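PDB 6AF0: Ctr9 protein from Myceliophthora thermophila, which is a tetratricopeptide-repeat protein that probably binds the RNA polymerase II complex. Local coordinates for residues R649-N660 and E673-Y684. Residues are numbered along the deposited sequence; the frame is centred on the assembly and turned at random.
Sequences RGLYGWFLSKVN and EQRHYKHTLQSY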
# COMPACT_ATOMS: atom_id res chain seq x y z
N ARG A 649 10.97 31.48 -22.30
CA ARG A 649 11.17 32.71 -21.61
C ARG A 649 12.47 32.57 -20.83
O ARG A 649 13.45 33.27 -21.12
CB ARG A 649 9.99 33.01 -20.70
CG ARG A 649 8.68 33.27 -21.42
CD ARG A 649 8.58 34.66 -22.01
NE ARG A 649 8.15 35.67 -21.05
CZ ARG A 649 8.16 36.98 -21.29
NH1 ARG A 649 8.57 37.45 -22.46
NH2 ARG A 649 7.77 37.83 -20.36
N GLY A 650 12.48 31.63 -19.90
CA GLY A 650 13.64 31.41 -19.03
C GLY A 650 14.94 31.44 -19.79
O GLY A 650 15.90 32.09 -19.35
N LEU A 651 14.97 30.76 -20.93
CA LEU A 651 16.16 30.70 -21.77
C LEU A 651 16.59 32.10 -22.23
O LEU A 651 17.77 32.46 -22.18
CB LEU A 651 15.92 29.81 -22.99
CG LEU A 651 17.15 29.76 -23.92
CD1 LEU A 651 18.39 29.26 -23.21
CD2 LEU A 651 16.88 28.90 -25.14
N TYR A 652 15.62 32.87 -22.67
CA TYR A 652 15.88 34.24 -23.09
C TYR A 652 16.42 35.07 -21.94
O TYR A 652 17.36 35.83 -22.11
CB TYR A 652 14.61 34.90 -23.66
CG TYR A 652 14.89 36.18 -24.43
CD1 TYR A 652 15.56 36.16 -25.65
CD2 TYR A 652 14.48 37.42 -23.93
CE1 TYR A 652 15.81 37.33 -26.35
CE2 TYR A 652 14.74 38.60 -24.61
CZ TYR A 652 15.40 38.55 -25.82
OH TYR A 652 15.64 39.73 -26.50
N GLY A 653 15.83 34.93 -20.77
CA GLY A 653 16.35 35.60 -19.59
C GLY A 653 17.77 35.16 -19.25
O GLY A 653 18.61 35.98 -18.88
N TRP A 654 18.03 33.86 -19.38
CA TRP A 654 19.35 33.31 -19.16
C TRP A 654 20.34 33.95 -20.11
O TRP A 654 21.44 34.29 -19.71
CB TRP A 654 19.36 31.82 -19.40
CG TRP A 654 20.70 31.19 -19.29
CD1 TRP A 654 21.32 30.79 -18.15
CD2 TRP A 654 21.57 30.85 -20.36
NE1 TRP A 654 22.54 30.24 -18.44
CE2 TRP A 654 22.72 30.25 -19.80
CE3 TRP A 654 21.49 30.98 -21.75
CZ2 TRP A 654 23.78 29.79 -20.57
CZ3 TRP A 654 22.55 30.51 -22.52
CH2 TRP A 654 23.68 29.93 -21.93
N PHE A 655 19.94 34.08 -21.36
CA PHE A 655 20.68 34.82 -22.38
C PHE A 655 20.98 36.27 -22.02
O PHE A 655 22.07 36.76 -22.30
CB PHE A 655 19.88 34.81 -23.66
CG PHE A 655 20.47 35.64 -24.76
CD1 PHE A 655 21.81 35.57 -25.06
CD2 PHE A 655 19.66 36.47 -25.52
CE1 PHE A 655 22.35 36.32 -26.08
CE2 PHE A 655 20.19 37.23 -26.54
CZ PHE A 655 21.54 37.15 -26.83
N LEU A 656 20.01 36.95 -21.44
CA LEU A 656 20.20 38.34 -21.03
C LEU A 656 21.16 38.45 -19.87
O LEU A 656 21.82 39.47 -19.72
CB LEU A 656 18.86 38.99 -20.68
CG LEU A 656 17.86 39.05 -21.86
CD1 LEU A 656 16.56 39.77 -21.50
CD2 LEU A 656 18.44 39.68 -23.13
N SER A 657 21.21 37.42 -19.03
CA SER A 657 22.15 37.39 -17.91
C SER A 657 23.58 37.33 -18.47
O SER A 657 24.49 37.98 -17.94
CB SER A 657 21.83 36.25 -16.89
OG SER A 657 22.53 35.02 -17.12
N LYS A 658 23.75 36.58 -19.55
CA LYS A 658 25.05 36.40 -20.17
C LYS A 658 25.58 37.70 -20.74
O LYS A 658 26.78 37.95 -20.73
CB LYS A 658 24.95 35.40 -21.30
CG LYS A 658 24.65 33.99 -20.84
CD LYS A 658 25.72 33.44 -19.92
CE LYS A 658 27.07 33.46 -20.64
NZ LYS A 658 27.55 32.09 -20.90
N VAL A 659 24.66 38.50 -21.26
CA VAL A 659 24.96 39.85 -21.76
C VAL A 659 25.39 40.83 -20.64
O VAL A 659 26.25 41.70 -20.85
CB VAL A 659 23.73 40.42 -22.51
CG1 VAL A 659 23.97 41.86 -22.94
CG2 VAL A 659 23.38 39.54 -23.71
N ASN A 660 24.77 40.70 -19.46
CA ASN A 660 25.15 41.47 -18.26
C ASN A 660 26.53 41.08 -17.75
O ASN A 660 27.31 41.94 -17.31
CB ASN A 660 24.13 41.26 -17.12
CG ASN A 660 22.91 42.16 -17.25
OD1 ASN A 660 22.73 42.87 -18.24
ND2 ASN A 660 22.06 42.14 -16.22
N GLU A 673 17.33 45.82 -19.42
CA GLU A 673 16.67 44.84 -20.30
C GLU A 673 16.29 43.55 -19.58
O GLU A 673 15.20 43.03 -19.80
CB GLU A 673 17.55 44.49 -21.51
CG GLU A 673 18.50 45.61 -21.92
CD GLU A 673 19.07 45.45 -23.33
OE1 GLU A 673 18.97 44.34 -23.91
OE2 GLU A 673 19.62 46.45 -23.86
N GLN A 674 17.19 43.05 -18.73
CA GLN A 674 16.97 41.79 -18.00
C GLN A 674 15.94 41.91 -16.87
O GLN A 674 15.01 41.13 -16.82
CB GLN A 674 18.29 41.22 -17.46
CG GLN A 674 18.13 39.93 -16.63
CD GLN A 674 19.44 39.27 -16.19
OE1 GLN A 674 19.44 38.18 -15.61
NE2 GLN A 674 20.56 39.91 -16.46
N ARG A 675 16.10 42.88 -15.97
CA ARG A 675 15.12 43.05 -14.89
C ARG A 675 13.75 43.41 -15.43
O ARG A 675 12.73 42.92 -14.95
CB ARG A 675 15.56 44.06 -13.82
CG ARG A 675 15.74 45.53 -14.21
CD ARG A 675 16.17 46.33 -12.96
NE ARG A 675 16.27 47.79 -13.12
CZ ARG A 675 17.39 48.48 -13.36
NH1 ARG A 675 18.56 47.86 -13.52
NH2 ARG A 675 17.35 49.80 -13.49
N HIS A 676 13.74 44.30 -16.41
CA HIS A 676 12.53 44.67 -17.13
C HIS A 676 11.79 43.42 -17.54
O HIS A 676 10.68 43.15 -17.05
CB HIS A 676 12.95 45.49 -18.36
CG HIS A 676 11.80 46.04 -19.15
ND1 HIS A 676 11.95 46.43 -20.47
CD2 HIS A 676 10.51 46.28 -18.83
CE1 HIS A 676 10.79 46.89 -20.92
NE2 HIS A 676 9.90 46.80 -19.95
N TYR A 677 12.44 42.63 -18.39
CA TYR A 677 11.90 41.40 -18.94
C TYR A 677 11.46 40.38 -17.88
O TYR A 677 10.41 39.76 -18.02
CB TYR A 677 12.93 40.77 -19.88
CG TYR A 677 12.72 39.30 -20.11
CD1 TYR A 677 11.96 38.85 -21.18
CD2 TYR A 677 13.28 38.35 -19.25
CE1 TYR A 677 11.76 37.50 -21.38
CE2 TYR A 677 13.09 37.01 -19.45
CZ TYR A 677 12.33 36.59 -20.51
OH TYR A 677 12.16 35.25 -20.70
N LYS A 678 12.26 40.20 -16.84
CA LYS A 678 11.94 39.20 -15.81
C LYS A 678 10.64 39.52 -15.12
O LYS A 678 9.93 38.61 -14.72
CB LYS A 678 13.03 39.07 -14.74
CG LYS A 678 14.44 38.81 -15.26
CD LYS A 678 14.95 37.40 -15.02
CE LYS A 678 16.47 37.42 -14.88
NZ LYS A 678 17.15 36.19 -15.36
N HIS A 679 10.32 40.80 -14.96
CA HIS A 679 9.08 41.12 -14.28
C HIS A 679 7.89 41.32 -15.25
O HIS A 679 6.74 41.32 -14.82
CB HIS A 679 9.26 42.21 -13.20
CG HIS A 679 8.63 43.53 -13.50
ND1 HIS A 679 7.26 43.73 -13.49
CD2 HIS A 679 9.18 44.74 -13.73
CE1 HIS A 679 7.00 45.00 -13.75
NE2 HIS A 679 8.15 45.64 -13.90
N THR A 680 8.17 41.43 -16.56
CA THR A 680 7.10 41.26 -17.57
C THR A 680 6.65 39.79 -17.47
O THR A 680 5.47 39.51 -17.31
CB THR A 680 7.49 41.61 -19.05
OG1 THR A 680 8.07 40.49 -19.71
CG2 THR A 680 8.43 42.83 -19.14
N LEU A 681 7.62 38.88 -17.52
CA LEU A 681 7.38 37.46 -17.27
C LEU A 681 6.71 37.24 -15.91
O LEU A 681 5.89 36.34 -15.75
CB LEU A 681 8.69 36.68 -17.36
CG LEU A 681 8.66 35.20 -16.98
CD1 LEU A 681 9.87 34.50 -17.58
CD2 LEU A 681 8.66 34.99 -15.47
N GLN A 682 7.07 38.07 -14.94
CA GLN A 682 6.41 38.08 -13.63
C GLN A 682 4.91 38.44 -13.69
O GLN A 682 4.14 38.02 -12.83
CB GLN A 682 7.14 39.05 -12.73
CG GLN A 682 6.73 39.00 -11.30
CD GLN A 682 7.11 37.69 -10.68
OE1 GLN A 682 8.24 37.23 -10.84
NE2 GLN A 682 6.18 37.09 -9.97
N SER A 683 4.51 39.23 -14.68
CA SER A 683 3.10 39.42 -15.01
C SER A 683 2.44 38.20 -15.71
O SER A 683 1.23 38.01 -15.59
CB SER A 683 2.91 40.66 -15.88
OG SER A 683 1.72 40.55 -16.64
N TYR A 684 3.21 37.42 -16.47
CA TYR A 684 2.78 36.09 -17.02
C TYR A 684 2.65 34.98 -15.96
O TYR A 684 1.86 34.06 -16.13
CB TYR A 684 3.76 35.55 -18.06
CG TYR A 684 3.68 36.18 -19.42
CD1 TYR A 684 4.41 37.33 -19.71
CD2 TYR A 684 2.93 35.61 -20.43
CE1 TYR A 684 4.36 37.91 -20.97
CE2 TYR A 684 2.88 36.18 -21.70
CZ TYR A 684 3.60 37.34 -21.96
OH TYR A 684 3.59 37.95 -23.19
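Arg649 reaches across from helix 646-662 to Thr680, Leu681 and Tyr684 of helix 673-684, and its chain can be followed outward. CB lies 3.5 Å from Leu681 CD1, apolar against apolar. CG, anti to the carbonyl carbon, and CD run past the hydroxyl of Tyr677, whose modelled place is less sure. Bends at chi2 and chi3 fold the chain along Leu681, where Arg649 NE passes 3.9 Å from Leu681 CB. At the end, ring carbons of two tyrosines flank the guanidinium: Tyr677 CE1 lies over one face, near CZ and 3.4 Å from Arg649 NH1, and Tyr684 CE1 over the opposite face. The Tyr677 ring is turned 55° from the guanidinium plane. Arg649 NH2 donates to Thr680 OG1 (2.8 Å, 142° at the hydrogen), nearly in the guanidinium plane. That hydroxyl in turn donates to Tyr677 O one turn back, so the threonine both receives the arginine and ties itself to its own helix.

Tyr677 is the central knob, set among Arg649, Tyr652, Gly653 and Leu656. Glycine suits its place: Gly653 CA lies 3.6 Å from Tyr677 CE2, and a CB would point toward that helix. Tyr652 turns its edge to the face of Tyr677, a T-shaped pair with planes at 64°; Tyr639 of helix 630-641 stacks on Tyr652. Farther along, the extended chain of Gln674 fits among Gly653, Leu656, Ser657 and Asn660, with Gln674 CB 4.0 Å from Leu656 CB.

Were Arg649 an alanine, Thr680 OG1 would probably lose this donor, and the Tyr677 and Tyr684 rings the group between them. The two helices run antiparallel, axes 9.4 Å apart, within the helical repeat array. The buried arginine has no acidic partner within this pair, so packing and a hydroxyl bond, not a salt bridge, join the helices here.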